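PDB 2XF7: GP23.1 from Bacillus phage spp1, which is of uncertain function but is a putative chaperone of phage SPP1, a small all-helical protein that assembles as a hexamer. Local coordinates for residues 22-27 with 40-45. Numbering follows the deposited sequence. Where two conformers were deposited one is given.
Sequences ELLRVA and KIMSYP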
loop_
_atom_site.group_PDB
_atom_site.type_symbol
_atom_site.label_atom_id
_atom_site.label_comp_id
_atom_site.label_asym_id
_atom_site.label_seq_id
_atom_site.Cartn_x
_atom_site.Cartn_y
_atom_site.Cartn_z
ATOM N N GLU B 22 9.570 22.754 -5.288
ATOM C CA GLU B 22 10.926 22.303 -5.746
ATOM C C GLU B 22 10.884 20.810 -6.185
ATOM O O GLU B 22 11.329 20.441 -7.267
ATOM C CB GLU B 22 11.958 22.531 -4.604
ATOM C CG GLU B 22 12.030 23.988 -4.141
ATOM C CD GLU B 22 13.291 24.521 -3.468
ATOM O OE1 GLU B 22 13.194 24.914 -2.280
ATOM O OE2 GLU B 22 14.341 24.642 -4.148
ATOM N N LEU B 23 10.278 19.977 -5.364
ATOM C CA LEU B 23 10.176 18.582 -5.674
ATOM C C LEU B 23 9.175 18.304 -6.808
ATOM O O LEU B 23 9.376 17.502 -7.644
ATOM C CB LEU B 23 9.824 17.859 -4.393
ATOM C CG LEU B 23 9.771 16.362 -4.328
ATOM C CD1 LEU B 23 8.690 16.002 -5.038
ATOM C CD2 LEU B 23 10.955 15.757 -4.917
ATOM N N LEU B 24 8.046 19.024 -6.794
ATOM C CA LEU B 24 7.070 18.847 -7.877
ATOM C C LEU B 24 7.729 19.218 -9.230
ATOM O O LEU B 24 7.511 18.519 -10.221
ATOM C CB LEU B 24 5.759 19.661 -7.672
ATOM C CG LEU B 24 5.049 19.335 -6.342
ATOM C CD1 LEU B 24 3.782 20.154 -6.247
ATOM C CD2 LEU B 24 4.797 17.773 -6.184
ATOM N N ARG B 25 8.570 20.279 -9.247
ATOM C CA ARG B 25 9.268 20.735 -10.457
ATOM C C ARG B 25 10.162 19.568 -10.995
ATOM O O ARG B 25 10.164 19.269 -12.182
ATOM C CB ARG B 25 10.154 21.946 -10.112
ATOM C CG ARG B 25 10.849 22.512 -11.316
ATOM C CD ARG B 25 11.500 23.889 -11.056
ATOM N NE ARG B 25 12.479 23.915 -9.951
ATOM C CZ ARG B 25 13.264 24.958 -9.638
ATOM N NH1 ARG B 25 13.235 26.072 -10.370
ATOM N NH2 ARG B 25 14.095 24.887 -8.601
ATOM N N VAL B 26 10.882 18.891 -10.072
ATOM C CA VAL B 26 11.773 17.800 -10.463
ATOM C C VAL B 26 10.891 16.656 -11.056
ATOM O O VAL B 26 11.235 16.089 -12.090
ATOM C CB VAL B 26 12.577 17.317 -9.218
ATOM C CG1 VAL B 26 13.293 15.979 -9.509
ATOM C CG2 VAL B 26 13.594 18.379 -8.746
ATOM N N ALA B 27 9.774 16.340 -10.406
ATOM C CA ALA B 27 8.884 15.254 -10.848
ATOM C C ALA B 27 8.296 15.564 -12.242
ATOM O O ALA B 27 8.252 14.685 -13.108
ATOM C CB ALA B 27 7.760 15.034 -9.843
ATOM N N LYS B 40 -2.544 20.923 -9.808
ATOM C CA LYS B 40 -3.658 20.408 -8.964
ATOM C C LYS B 40 -3.170 20.186 -7.558
ATOM O O LYS B 40 -3.845 20.536 -6.574
ATOM C CB LYS B 40 -4.315 19.135 -9.534
ATOM C CG LYS B 40 -5.028 19.372 -10.868
ATOM C CD LYS B 40 -5.817 18.192 -11.366
ATOM C CE LYS B 40 -6.678 18.681 -12.537
ATOM N NZ LYS B 40 -7.985 19.325 -12.124
ATOM N N ILE B 41 -2.010 19.534 -7.425
ATOM C CA ILE B 41 -1.485 19.302 -6.077
ATOM C C ILE B 41 -1.257 20.630 -5.326
ATOM O O ILE B 41 -1.636 20.714 -4.159
ATOM C CB ILE B 41 -0.170 18.511 -6.192
ATOM C CG1 ILE B 41 -0.514 17.072 -6.632
ATOM C CG2 ILE B 41 0.579 18.544 -4.841
ATOM C CD1 ILE B 41 0.733 16.234 -7.084
ATOM N N MET B 42 -0.698 21.651 -6.007
ATOM C CA MET B 42 -0.424 22.942 -5.356
ATOM C C MET B 42 -1.702 23.698 -4.957
ATOM O O MET B 42 -1.642 24.667 -4.156
ATOM C CB MET B 42 0.534 23.817 -6.159
ATOM C CG MET B 42 1.861 23.086 -6.323
ATOM S SD MET B 42 3.131 24.133 -7.085
ATOM C CE MET B 42 2.644 24.018 -8.721
ATOM N N SER B 43 -2.854 23.244 -5.463
ATOM C CA SER B 43 -4.116 23.853 -5.080
ATOM C C SER B 43 -4.508 23.447 -3.650
ATOM O O SER B 43 -5.397 24.079 -3.054
ATOM C CB SER B 43 -5.239 23.493 -6.067
ATOM O OG SER B 43 -5.782 22.196 -5.848
ATOM N N TYR B 44 -3.921 22.315 -3.156
ATOM C CA TYR B 44 -4.209 21.835 -1.780
ATOM C C TYR B 44 -3.348 22.654 -0.768
ATOM O O TYR B 44 -2.258 23.193 -1.119
ATOM C CB TYR B 44 -3.818 20.344 -1.664
ATOM C CG TYR B 44 -4.791 19.401 -2.329
ATOM C CD1 TYR B 44 -5.698 18.664 -1.581
ATOM C CD2 TYR B 44 -4.729 19.164 -3.708
ATOM C CE1 TYR B 44 -6.574 17.750 -2.182
ATOM C CE2 TYR B 44 -5.576 18.225 -4.320
ATOM C CZ TYR B 44 -6.462 17.490 -3.541
ATOM O OH TYR B 44 -7.254 16.521 -4.067
ATOM N N PRO B 45 -3.762 22.645 0.514
ATOM C CA PRO B 45 -3.003 23.362 1.541
ATOM C C PRO B 45 -1.746 22.542 1.893
ATOM O O PRO B 45 -1.815 21.449 2.468
ATOM C CB PRO B 45 -3.973 23.438 2.740
ATOM C CG PRO B 45 -4.875 22.242 2.565
ATOM C CD PRO B 45 -5.024 22.056 1.047
#
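Leu24 meets Ile41 and Met42 across a helical hairpin, in which helices 21-30 and 35-42 are joined by a short loop. It is one of the buried apolar contacts of this small three-helix chain. The CB of Leu24 leaves its helix toward segment 40-45. CG lies beside the backbone N (chi1 -57°). CD1 then continues the line from CA (chi2 -179°), and the side chain reaches straight across. CB and CG serve as the stalk, and the methyl CD1 does the touching. Leu24 CD1 lies 3.5 Å from CG of Met42, a tight apolar approach. SD of Met42 is a little farther from Leu24 CD1, at 4.1 Å. Leu24 and Met42 lie alongside with their tips pointing opposite ways. Leu24 CD1 also meets the branch methyl CG2 of Ile41, at 3.9 Å. One leucine methyl thus packs on two successive residues near the end of helix 35-42.

Leu33, in the connecting loop, packs on both Leu24 and Ile41. Trp14 of helix 7-15 also touches Ile41, which joins the hairpin to helix 7-15. The residues flanking the contact reach a second subunit: Lys40 NZ hydrogen-bonds to Ala30 O of that subunit, and Tyr44 OH hydrogen-bonds to its Asp32 OD2. Lys40 O has two donors within the segment. The backbone Ser43 N is 3.1 Å from Lys40 O, a hydrogen bond. Ser43 OG gives the shorter hydrogen bond, 2.7 Å to Lys40 O; OG approaches a lone pair of the oxygen, within the plane of the carbonyl, with a C=O...OG angle of 142°.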